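Local coordinates for protein five-membered-cyclitol-phosphate synthase (Streptomyces citricolor, PDB 6K96) that belongs to the myo-inositol-1-phosphate synthase family and binds nicotinamide-adenine-dinucleotide in a Rossmann-type domain, at residues A125-S131 / V152-T158; A8-V12 / A59-L63; D302-I306 / A321-L326. All coordinates share one frame; numbering follows the deposited sequence.

Contact 1: residues A125-S131 / V152-T158; sequences AEVLLYS and VAFVNCT. With NAD (nicotinamide-adenine-dinucleotide), chain G.
Tyr-130 and Phe-154 project from the same face of two neighbouring parallel strands. Both carry CG anti to the backbone N (chi1 178° and -164°), and these like torsions lay the two side chains side by side, pointing the same way. Phe-154 puts its CZ 3.4 Å from CB of Tyr-130; the two ring planes are inclined by 34°, so this is an oblique pair. CD2 of Leu-128 closes on the edge of the phenylalanine ring, 3.8 Å from CE1 of Phe-154. Farther along, CG2 of Thr-158 lies 3.4 Å from CE2 of Tyr-130, while OG1 of Thr-158 sits at the tyrosine edge, in the ring plane. Asn-156 OD1 accepts the backbone N of Thr-158 at 2.8 Å from above its carbonyl plane, an Asx turn beside the tyrosine ring.

On the other face, CD1 of Leu-129 touches both Val-155 CG1 (3.7 Å) and Cys-157 SG. Backbone bonds in the parallel ladder pair Leu-128 N with Ala-153 O at 2.7 Å and Tyr-130 N with Val-155 O at 3.0 Å. At the C-terminal ends, Ser-131 and Cys-157 touch nicotinamide-adenine-dinucleotide.

The two strands and helix 137-149 form a beta-alpha-beta unit. That helix packs on Tyr-130 and Phe-154, helix 292-313 lies across Val-127, Leu-129 and Val-155, and strand 5-10 adjoins 127-130.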
loop_
_atom_site.group_PDB
_atom_site.type_symbol
_atom_site.label_atom_id
_atom_site.label_comp_id
_atom_site.label_asym_id
_atom_site.label_seq_id
_atom_site.Cartn_x
_atom_site.Cartn_y
_atom_site.Cartn_z
ATOM N N ALA B 125 -7.089 -47.448 -4.618
ATOM C CA ALA B 125 -7.055 -46.105 -4.007
ATOM C C ALA B 125 -7.362 -46.228 -2.508
ATOM O O ALA B 125 -8.033 -47.196 -2.086
ATOM C CB ALA B 125 -8.027 -45.203 -4.728
ATOM N N GLU B 126 -6.810 -45.316 -1.725
ATOM C CA GLU B 126 -7.003 -45.282 -0.260
ATOM C C GLU B 126 -7.859 -44.075 0.071
ATOM O O GLU B 126 -8.670 -44.156 1.026
ATOM C CB GLU B 126 -5.677 -45.150 0.474
ATOM C CG GLU B 126 -4.833 -46.405 0.492
ATOM C CD GLU B 126 -3.645 -46.286 1.446
ATOM O OE1 GLU B 126 -2.578 -45.752 1.017
ATOM O OE2 GLU B 126 -3.779 -46.701 2.612
ATOM N N VAL B 127 -7.685 -43.014 -0.711
ATOM C CA VAL B 127 -8.314 -41.690 -0.480
ATOM C C VAL B 127 -8.870 -41.236 -1.819
ATOM O O VAL B 127 -8.130 -41.274 -2.823
ATOM C CB VAL B 127 -7.292 -40.675 0.066
ATOM C CG1 VAL B 127 -7.928 -39.314 0.280
ATOM C CG2 VAL B 127 -6.610 -41.144 1.343
ATOM N N LEU B 128 -10.112 -40.784 -1.830
ATOM C CA LEU B 128 -10.657 -40.023 -2.971
ATOM C C LEU B 128 -10.738 -38.564 -2.537
ATOM O O LEU B 128 -11.384 -38.298 -1.527
ATOM C CB LEU B 128 -12.025 -40.559 -3.374
ATOM C CG LEU B 128 -12.664 -39.721 -4.477
ATOM C CD1 LEU B 128 -11.925 -39.886 -5.768
ATOM C CD2 LEU B 128 -14.104 -40.054 -4.667
ATOM N N LEU B 129 -10.013 -37.686 -3.227
ATOM C CA LEU B 129 -10.037 -36.212 -3.040
ATOM C C LEU B 129 -11.097 -35.602 -3.970
ATOM O O LEU B 129 -10.928 -35.599 -5.229
ATOM C CB LEU B 129 -8.646 -35.641 -3.345
ATOM C CG LEU B 129 -8.508 -34.126 -3.185
ATOM C CD1 LEU B 129 -8.745 -33.709 -1.741
ATOM C CD2 LEU B 129 -7.150 -33.669 -3.678
ATOM N N TYR B 130 -12.151 -35.069 -3.373
ATOM C CA TYR B 130 -13.221 -34.378 -4.096
ATOM C C TYR B 130 -12.821 -32.933 -4.308
ATOM O O TYR B 130 -12.796 -32.164 -3.313
ATOM C CB TYR B 130 -14.516 -34.483 -3.292
ATOM C CG TYR B 130 -15.683 -33.769 -3.923
ATOM C CD1 TYR B 130 -16.330 -34.318 -5.020
ATOM C CD2 TYR B 130 -16.121 -32.542 -3.449
ATOM C CE1 TYR B 130 -17.419 -33.685 -5.609
ATOM C CE2 TYR B 130 -17.194 -31.889 -4.044
ATOM C CZ TYR B 130 -17.862 -32.470 -5.114
ATOM O OH TYR B 130 -18.938 -31.853 -5.680
ATOM N N SER B 131 -12.551 -32.538 -5.531
ATOM C CA SER B 131 -11.965 -31.194 -5.771
ATOM C C SER B 131 -12.661 -30.531 -6.956
ATOM O O SER B 131 -11.983 -29.854 -7.754
ATOM C CB SER B 131 -10.477 -31.282 -5.980
ATOM O OG SER B 131 -9.828 -30.071 -5.560
ATOM N N VAL B 152 -13.263 -46.607 0.292
ATOM C CA VAL B 152 -12.157 -45.625 0.109
ATOM C C VAL B 152 -12.465 -44.334 0.912
ATOM O O VAL B 152 -13.601 -43.799 0.833
ATOM C CB VAL B 152 -11.948 -45.398 -1.397
ATOM C CG1 VAL B 152 -11.111 -44.150 -1.665
ATOM C CG2 VAL B 152 -11.335 -46.618 -2.075
ATOM N N ALA B 153 -11.505 -43.854 1.705
ATOM C CA ALA B 153 -11.614 -42.596 2.499
ATOM C C ALA B 153 -12.013 -41.425 1.570
ATOM O O ALA B 153 -11.536 -41.378 0.415
ATOM C CB ALA B 153 -10.309 -42.307 3.236
ATOM N N PHE B 154 -12.839 -40.501 2.060
ATOM C CA PHE B 154 -13.319 -39.330 1.284
ATOM C C PHE B 154 -12.876 -38.008 1.924
ATOM O O PHE B 154 -13.121 -37.802 3.136
ATOM C CB PHE B 154 -14.841 -39.304 1.254
ATOM C CG PHE B 154 -15.410 -38.406 0.194
ATOM C CD1 PHE B 154 -15.346 -38.771 -1.140
ATOM C CD2 PHE B 154 -16.055 -37.230 0.534
ATOM C CE1 PHE B 154 -15.932 -37.975 -2.117
ATOM C CE2 PHE B 154 -16.595 -36.414 -0.452
ATOM C CZ PHE B 154 -16.543 -36.788 -1.772
ATOM N N VAL B 155 -12.370 -37.074 1.107
ATOM C CA VAL B 155 -11.979 -35.701 1.553
ATOM C C VAL B 155 -12.784 -34.660 0.779
ATOM O O VAL B 155 -12.566 -34.536 -0.421
ATOM C CB VAL B 155 -10.466 -35.450 1.371
ATOM C CG1 VAL B 155 -10.104 -33.992 1.639
ATOM C CG2 VAL B 155 -9.613 -36.363 2.239
ATOM N N ASN B 156 -13.579 -33.854 1.477
ATOM C CA ASN B 156 -14.377 -32.758 0.866
ATOM C C ASN B 156 -13.660 -31.391 0.976
ATOM O O ASN B 156 -13.774 -30.727 2.054
ATOM C CB ASN B 156 -15.761 -32.701 1.506
ATOM C CG ASN B 156 -16.611 -31.664 0.833
ATOM O OD1 ASN B 156 -16.288 -31.223 -0.249
ATOM N ND2 ASN B 156 -17.719 -31.307 1.438
ATOM N N CYS B 157 -13.062 -30.908 -0.124
ATOM C CA CYS B 157 -12.541 -29.514 -0.225
ATOM C C CYS B 157 -13.628 -28.433 -0.206
ATOM O O CYS B 157 -13.215 -27.225 0.048
ATOM C CB CYS B 157 -11.863 -29.195 -1.549
ATOM S SG CYS B 157 -10.421 -30.206 -1.812
ATOM N N THR B 158 -14.874 -28.774 -0.555
ATOM C CA THR B 158 -15.912 -27.782 -0.970
ATOM C C THR B 158 -16.852 -27.491 0.187
ATOM O O THR B 158 -16.839 -28.257 1.155
ATOM C CB THR B 158 -16.741 -28.242 -2.182
ATOM O OG1 THR B 158 -17.735 -29.170 -1.770
ATOM C CG2 THR B 158 -15.892 -28.873 -3.257
HETATM P PA NAD G . -10.740 -25.868 -10.549
HETATM O O1A NAD G . -11.840 -25.102 -11.177
HETATM O O2A NAD G . -9.353 -25.493 -10.992
HETATM O O5B NAD G . -10.920 -27.435 -10.583
HETATM C C5B NAD G . -12.258 -27.883 -10.902
HETATM C C4B NAD G . -12.169 -29.129 -11.744
HETATM O O4B NAD G . -13.379 -29.954 -11.661
HETATM C C3B NAD G . -11.984 -28.830 -13.235
HETATM O O3B NAD G . -10.997 -29.715 -13.751
HETATM C C2B NAD G . -13.357 -29.181 -13.803
HETATM O O2B NAD G . -13.142 -29.328 -15.178
HETATM C C1B NAD G . -13.634 -30.438 -12.972
HETATM N N9A NAD G . -14.980 -30.976 -12.987
HETATM C C8A NAD G . -16.112 -30.221 -13.177
HETATM N N7A NAD G . -17.220 -30.915 -13.051
HETATM C C5A NAD G . -16.801 -32.200 -12.726
HETATM C C6A NAD G . -17.525 -33.381 -12.463
HETATM N N6A NAD G . -18.852 -33.427 -12.462
HETATM N N1A NAD G . -16.818 -34.496 -12.127
HETATM C C2A NAD G . -15.475 -34.408 -12.134
HETATM N N3A NAD G . -14.699 -33.356 -12.384
HETATM C C4A NAD G . -15.420 -32.256 -12.670
HETATM O O3 NAD G . -10.840 -25.629 -8.984
HETATM P PN NAD G . -9.670 -25.564 -7.881
HETATM O O1N NAD G . -8.866 -26.801 -8.008
HETATM O O2N NAD G . -9.115 -24.182 -8.039
HETATM O O5D NAD G . -10.544 -25.660 -6.529
HETATM C C5D NAD G . -11.363 -26.884 -6.327
HETATM C C4D NAD G . -12.354 -26.646 -5.227
HETATM O O4D NAD G . -11.699 -26.411 -3.960
HETATM C C3D NAD G . -13.252 -25.427 -5.486
HETATM O O3D NAD G . -14.542 -25.746 -5.012
HETATM C C2D NAD G . -12.689 -24.383 -4.525
HETATM O O2D NAD G . -13.601 -23.422 -4.027
HETATM C C1D NAD G . -12.291 -25.261 -3.340
HETATM N N1N NAD G . -11.362 -24.507 -2.445
HETATM C C2N NAD G . -10.217 -23.855 -3.015
HETATM C C3N NAD G . -9.432 -22.990 -2.271
HETATM C C7N NAD G . -8.215 -22.373 -2.936
HETATM O O7N NAD G . -7.882 -22.741 -4.055
HETATM N N7N NAD G . -7.549 -21.431 -2.274
HETATM C C4N NAD G . -9.819 -22.745 -0.954
HETATM C C5N NAD G . -10.817 -23.511 -0.365
HETATM C C6N NAD G . -11.629 -24.318 -1.141
#

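Contact 2: residues A8-V12 / A59-L63; sequences AVAGV and AAFDL. With NAD (nicotinamide-adenine-dinucleotide), chain G.
Asp-62 reaches from the end of one strand to the backbone of Val-12 just past the end of the other, at the dinucleotide-binding site of a Rossmann fold. Segments 8-12 and 59-63 belong to its first two parallel strands, whose N-to-C directions differ by only 6°.

The backbone ladder comes first. Val-9 O accepts the amide of Phe-61 at 2.9 Å, and Phe-61 O accepts that of Gly-11 at 2.8 Å; the bond from Val-9 N to Ala-59 O is weak.

Apolar contact is modest. The methyls of Ala-8 and Ala-59 meet at 3.8 Å between their CB atoms, on the face that also carries Phe-61. With CG anti to the carbonyl carbon (chi1 -56°), the Phe-61 ring swings back so that CD2 lies 3.5 Å from Val-9 O, and helix 111-122 packs against it. On the other face Val-12 CG2 touches Ala-60 CB.

Next comes the approach to nicotinamide-adenine-dinucleotide. Gly-11 takes a positive phi of 101° and passes close beside the adenine, its CA 3.6 Å from N3A. Separately, Val-12 O accepts hydrogen bonds from Lys-67 NZ and Asn-81 ND2.

Charge and hydrogen bonding converge on the Asp-62 carboxylate. OD1 takes the ribose hydroxyl O2B of nicotinamide-adenine-dinucleotide at 2.8 Å and also the amides of Leu-63 and His-64. OD2 is gripped twice, by the ribose hydroxyl O3B at 2.8 Å and by the Val-12 amide N at 2.7 Å.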
loop_
_atom_site.group_PDB
_atom_site.type_symbol
_atom_site.label_atom_id
_atom_site.label_comp_id
_atom_site.label_asym_id
_atom_site.label_seq_id
_atom_site.Cartn_x
_atom_site.Cartn_y
_atom_site.Cartn_z
ATOM N N ALA B 8 -6.803 -40.827 -5.270
ATOM C CA ALA B 8 -7.788 -40.709 -6.363
ATOM C C ALA B 8 -8.336 -39.285 -6.322
ATOM O O ALA B 8 -8.393 -38.714 -5.207
ATOM C CB ALA B 8 -8.872 -41.735 -6.216
ATOM N N VAL B 9 -8.721 -38.749 -7.476
ATOM C CA VAL B 9 -8.995 -37.301 -7.625
ATOM C C VAL B 9 -10.297 -37.152 -8.381
ATOM O O VAL B 9 -10.410 -37.636 -9.506
ATOM C CB VAL B 9 -7.810 -36.629 -8.344
ATOM C CG1 VAL B 9 -8.232 -35.406 -9.143
ATOM C CG2 VAL B 9 -6.659 -36.315 -7.370
ATOM N N ALA B 10 -11.264 -36.496 -7.784
ATOM C CA ALA B 10 -12.482 -36.115 -8.506
ATOM C C ALA B 10 -12.306 -34.630 -8.779
ATOM O O ALA B 10 -12.415 -33.851 -7.855
ATOM C CB ALA B 10 -13.719 -36.466 -7.695
ATOM N N GLY B 11 -11.942 -34.300 -10.009
ATOM C CA GLY B 11 -11.665 -32.927 -10.471
ATOM C C GLY B 11 -10.161 -32.669 -10.537
ATOM O O GLY B 11 -9.531 -32.614 -9.471
ATOM N N VAL B 12 -9.631 -32.492 -11.741
ATOM C CA VAL B 12 -8.194 -32.215 -11.984
ATOM C C VAL B 12 -8.007 -30.729 -12.273
ATOM O O VAL B 12 -7.715 -30.369 -13.417
ATOM C CB VAL B 12 -7.658 -33.096 -13.112
ATOM C CG1 VAL B 12 -6.127 -32.989 -13.200
ATOM C CG2 VAL B 12 -8.148 -34.513 -12.907
ATOM N N ALA B 59 -5.744 -42.590 -9.973
ATOM C CA ALA B 59 -7.105 -42.418 -10.519
ATOM C C ALA B 59 -7.438 -40.934 -10.593
ATOM O O ALA B 59 -7.090 -40.190 -9.663
ATOM C CB ALA B 59 -8.073 -43.201 -9.656
ATOM N N ALA B 60 -8.149 -40.566 -11.641
ATOM C CA ALA B 60 -8.532 -39.175 -11.922
ATOM C C ALA B 60 -9.817 -39.174 -12.742
ATOM O O ALA B 60 -9.912 -39.964 -13.716
ATOM C CB ALA B 60 -7.412 -38.465 -12.645
ATOM N N PHE B 61 -10.734 -38.279 -12.356
ATOM C CA PHE B 61 -12.088 -38.125 -12.928
ATOM C C PHE B 61 -12.355 -36.641 -13.222
ATOM O O PHE B 61 -12.237 -35.800 -12.302
ATOM C CB PHE B 61 -13.073 -38.725 -11.930
ATOM C CG PHE B 61 -12.778 -40.159 -11.566
ATOM C CD1 PHE B 61 -12.992 -41.185 -12.471
ATOM C CD2 PHE B 61 -12.324 -40.490 -10.307
ATOM C CE1 PHE B 61 -12.715 -42.500 -12.130
ATOM C CE2 PHE B 61 -12.048 -41.804 -9.972
ATOM C CZ PHE B 61 -12.237 -42.807 -10.878
ATOM N N ASP B 62 -12.728 -36.327 -14.467
ATOM C CA ASP B 62 -13.052 -34.956 -14.958
ATOM C C ASP B 62 -14.133 -35.055 -16.044
ATOM O O ASP B 62 -14.506 -36.213 -16.404
ATOM C CB ASP B 62 -11.807 -34.265 -15.526
ATOM C CG ASP B 62 -11.685 -32.804 -15.125
ATOM O OD1 ASP B 62 -12.375 -31.961 -15.745
ATOM O OD2 ASP B 62 -10.903 -32.514 -14.173
ATOM N N LEU B 63 -14.605 -33.901 -16.545
ATOM C CA LEU B 63 -15.623 -33.787 -17.640
ATOM C C LEU B 63 -15.083 -32.919 -18.770
ATOM O O LEU B 63 -15.677 -32.986 -19.854
ATOM C CB LEU B 63 -16.960 -33.167 -17.181
ATOM C CG LEU B 63 -17.821 -33.918 -16.154
ATOM C CD1 LEU B 63 -19.132 -33.192 -15.943
ATOM C CD2 LEU B 63 -18.075 -35.364 -16.517
HETATM P PA NAD G . -10.740 -25.868 -10.549
HETATM O O1A NAD G . -11.840 -25.102 -11.177
HETATM O O2A NAD G . -9.353 -25.493 -10.992
HETATM O O5B NAD G . -10.920 -27.435 -10.583
HETATM C C5B NAD G . -12.258 -27.883 -10.902
HETATM C C4B NAD G . -12.169 -29.129 -11.744
HETATM O O4B NAD G . -13.379 -29.954 -11.661
HETATM C C3B NAD G . -11.984 -28.830 -13.235
HETATM O O3B NAD G . -10.997 -29.715 -13.751
HETATM C C2B NAD G . -13.357 -29.181 -13.803
HETATM O O2B NAD G . -13.142 -29.328 -15.178
HETATM C C1B NAD G . -13.634 -30.438 -12.972
HETATM N N9A NAD G . -14.980 -30.976 -12.987
HETATM C C8A NAD G . -16.112 -30.221 -13.177
HETATM N N7A NAD G . -17.220 -30.915 -13.051
HETATM C C5A NAD G . -16.801 -32.200 -12.726
HETATM C C6A NAD G . -17.525 -33.381 -12.463
HETATM N N6A NAD G . -18.852 -33.427 -12.462
HETATM N N1A NAD G . -16.818 -34.496 -12.127
HETATM C C2A NAD G . -15.475 -34.408 -12.134
HETATM N N3A NAD G . -14.699 -33.356 -12.384
HETATM C C4A NAD G . -15.420 -32.256 -12.670
HETATM O O3 NAD G . -10.840 -25.629 -8.984
HETATM P PN NAD G . -9.670 -25.564 -7.881
HETATM O O1N NAD G . -8.866 -26.801 -8.008
HETATM O O2N NAD G . -9.115 -24.182 -8.039
HETATM O O5D NAD G . -10.544 -25.660 -6.529
HETATM C C5D NAD G . -11.363 -26.884 -6.327
HETATM C C4D NAD G . -12.354 -26.646 -5.227
HETATM O O4D NAD G . -11.699 -26.411 -3.960
HETATM C C3D NAD G . -13.252 -25.427 -5.486
HETATM O O3D NAD G . -14.542 -25.746 -5.012
HETATM C C2D NAD G . -12.689 -24.383 -4.525
HETATM O O2D NAD G . -13.601 -23.422 -4.027
HETATM C C1D NAD G . -12.291 -25.261 -3.340
HETATM N N1N NAD G . -11.362 -24.507 -2.445
HETATM C C2N NAD G . -10.217 -23.855 -3.015
HETATM C C3N NAD G . -9.432 -22.990 -2.271
HETATM C C7N NAD G . -8.215 -22.373 -2.936
HETATM O O7N NAD G . -7.882 -22.741 -4.055
HETATM N N7N NAD G . -7.549 -21.431 -2.274
HETATM C C4N NAD G . -9.819 -22.745 -0.954
HETATM C C5N NAD G . -10.817 -23.511 -0.365
HETATM C C6N NAD G . -11.629 -24.318 -1.141
#

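Contact 3: residues D302-I306 / A321-L326; sequences DLIRI and AAVKVL
Leu-303 swings its CG opposite the carbonyl carbon (chi1 -64°) and then extends, which carries both of its methyls off the helix toward Ala-322, Val-325 and Leu-326. Ile-306, one turn on, holds CG1 in the same setting (chi1 -60°), and its nearly straight chi2 of 164° pushes CD1 out against the backbone of residues 321-322. From the other side Val-325 answers with CG2, which meets the leucine tip to tip.

The contact is apolar throughout; no hydrogen bond crosses it. CD2 of Leu-303 rests 3.6 Å from CB of Ala-322 and also meets CG2 of Val-325, although that approach is so close that its detail is doubtful. The other branch, CD1 of Leu-303, lies across CD2 of Leu-326 at 3.9 Å. CD1 of Ile-306 comes 3.5 Å from the carbonyl O of Ala-321 and 3.7 Å from CA of Ala-322, a methyl laid on main chain, while its CG2 reaches CB of Ala-321 at 4.1 Å. The small alanines probably let the backbone approach this closely.

Surrounding elements complete the packing. Ile-180 of strand 179-180 touches both Leu-303 and Ala-322, and Tyr-345 of helix 338-353 touches Ile-306 and Ala-321. The helix that carries Leu-303 also lies against strands 127-130 and 153-156, through Val-127, Leu-129 and Val-155.

Here a loop that includes a 3-10 turn at residues 321-322 packs on helix 292-313, one of the helices lining the Rossmann sheet, an arrangement consistent with C-terminal chain returning to complete the dinucleotide-binding domain.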
loop_
_atom_site.group_PDB
_atom_site.type_symbol
_atom_site.label_atom_id
_atom_site.label_comp_id
_atom_site.label_asym_id
_atom_site.label_seq_id
_atom_site.Cartn_x
_atom_site.Cartn_y
_atom_site.Cartn_z
ATOM N N ASP B 302 -2.166 -32.025 4.382
ATOM C CA ASP B 302 -2.571 -32.353 5.774
ATOM C C ASP B 302 -3.750 -33.358 5.709
ATOM O O ASP B 302 -3.553 -34.505 6.088
ATOM C CB ASP B 302 -2.929 -31.042 6.496
ATOM C CG ASP B 302 -1.842 -30.502 7.407
ATOM O OD1 ASP B 302 -1.789 -30.974 8.539
ATOM O OD2 ASP B 302 -1.064 -29.591 7.001
ATOM N N LEU B 303 -4.904 -32.957 5.153
ATOM C CA LEU B 303 -6.156 -33.757 5.163
ATOM C C LEU B 303 -5.945 -35.128 4.493
ATOM O O LEU B 303 -6.448 -36.111 5.037
ATOM C CB LEU B 303 -7.283 -32.976 4.462
ATOM C CG LEU B 303 -7.711 -31.677 5.131
ATOM C CD1 LEU B 303 -8.876 -31.086 4.383
ATOM C CD2 LEU B 303 -8.078 -31.881 6.585
ATOM N N ILE B 304 -5.290 -35.209 3.336
ATOM C CA ILE B 304 -5.183 -36.520 2.632
ATOM C C ILE B 304 -4.342 -37.472 3.474
ATOM O O ILE B 304 -4.578 -38.687 3.401
ATOM C CB ILE B 304 -4.638 -36.456 1.201
ATOM C CG1 ILE B 304 -3.267 -35.785 1.153
ATOM C CG2 ILE B 304 -5.654 -35.819 0.274
ATOM C CD1 ILE B 304 -2.755 -35.603 -0.244
ATOM N N ARG B 305 -3.372 -36.962 4.225
ATOM C CA ARG B 305 -2.528 -37.844 5.063
ATOM C C ARG B 305 -3.339 -38.184 6.316
ATOM O O ARG B 305 -3.170 -39.329 6.831
ATOM C CB ARG B 305 -1.187 -37.215 5.443
ATOM C CG ARG B 305 -0.134 -37.167 4.345
ATOM C CD ARG B 305 0.573 -35.816 4.301
ATOM N NE ARG B 305 1.659 -35.559 5.230
ATOM C CZ ARG B 305 2.013 -34.354 5.706
ATOM N NH1 ARG B 305 1.381 -33.244 5.386
ATOM N NH2 ARG B 305 3.032 -34.246 6.516
ATOM N N ILE B 306 -4.169 -37.253 6.809
ATOM C CA ILE B 306 -4.998 -37.549 8.004
ATOM C C ILE B 306 -5.894 -38.712 7.613
ATOM O O ILE B 306 -5.979 -39.683 8.384
ATOM C CB ILE B 306 -5.777 -36.344 8.529
ATOM C CG1 ILE B 306 -4.883 -35.180 8.936
ATOM C CG2 ILE B 306 -6.616 -36.781 9.713
ATOM C CD1 ILE B 306 -5.651 -33.871 9.083
ATOM N N ALA B 321 -8.144 -34.206 14.032
ATOM C CA ALA B 321 -6.886 -33.612 13.535
ATOM C C ALA B 321 -7.180 -32.709 12.342
ATOM O O ALA B 321 -6.299 -31.989 11.926
ATOM C CB ALA B 321 -5.904 -34.682 13.122
ATOM N N ALA B 322 -8.351 -32.827 11.720
ATOM C CA ALA B 322 -8.657 -32.105 10.462
ATOM C C ALA B 322 -9.231 -30.734 10.780
ATOM O O ALA B 322 -9.429 -29.958 9.836
ATOM C CB ALA B 322 -9.618 -32.896 9.637
ATOM N N VAL B 323 -9.488 -30.432 12.046
ATOM C CA VAL B 323 -10.411 -29.312 12.398
ATOM C C VAL B 323 -9.777 -27.972 11.995
ATOM O O VAL B 323 -10.454 -27.117 11.364
ATOM C CB VAL B 323 -10.852 -29.406 13.871
ATOM C CG1 VAL B 323 -11.532 -28.150 14.368
ATOM C CG2 VAL B 323 -11.744 -30.601 14.089
ATOM N N LYS B 324 -8.517 -27.744 12.306
ATOM C CA LYS B 324 -7.952 -26.384 12.118
ATOM C C LYS B 324 -7.887 -26.027 10.628
ATOM O O LYS B 324 -7.808 -24.809 10.350
ATOM C CB LYS B 324 -6.592 -26.250 12.797
ATOM C CG LYS B 324 -6.689 -26.116 14.308
ATOM C CD LYS B 324 -5.572 -25.304 14.962
ATOM C CE LYS B 324 -5.965 -24.878 16.371
ATOM N NZ LYS B 324 -4.805 -24.609 17.260
ATOM N N VAL B 325 -7.930 -27.010 9.711
ATOM C CA VAL B 325 -7.765 -26.708 8.260
ATOM C C VAL B 325 -9.104 -26.798 7.501
ATOM O O VAL B 325 -9.068 -26.837 6.247
ATOM C CB VAL B 325 -6.668 -27.582 7.639
ATOM C CG1 VAL B 325 -5.327 -27.326 8.287
ATOM C CG2 VAL B 325 -7.014 -29.047 7.692
ATOM N N LEU B 326 -10.240 -26.763 8.213
ATOM C CA LEU B 326 -11.597 -26.880 7.610
ATOM C C LEU B 326 -12.433 -25.692 8.077
ATOM O O LEU B 326 -12.323 -25.331 9.278
ATOM C CB LEU B 326 -12.255 -28.186 8.061
ATOM C CG LEU B 326 -11.790 -29.454 7.357
ATOM C CD1 LEU B 326 -12.440 -30.675 7.964
ATOM C CD2 LEU B 326 -12.047 -29.420 5.872
#

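Overall arrangement
Following the chain from the N terminus, the three contacts come in series, with neither nesting nor crossing. Contact 2 closes first, across 46 intervening residues that include helix 14-31, and pairs the first two strands of the parallel sheet. Contact 1 follows with a short crossover through helix 137-149. The two share the sheet directly, since strands 5-10 and 127-130 are neighbours, and both border nicotinamide-adenine-dinucleotide. The chain then builds the mixed sheet before helix 292-313 comes back, and contact 3 closes the loop after that helix. Leu-303 and Ile-304 pack on contact 1, whereas contacts 2 and 3 do not touch.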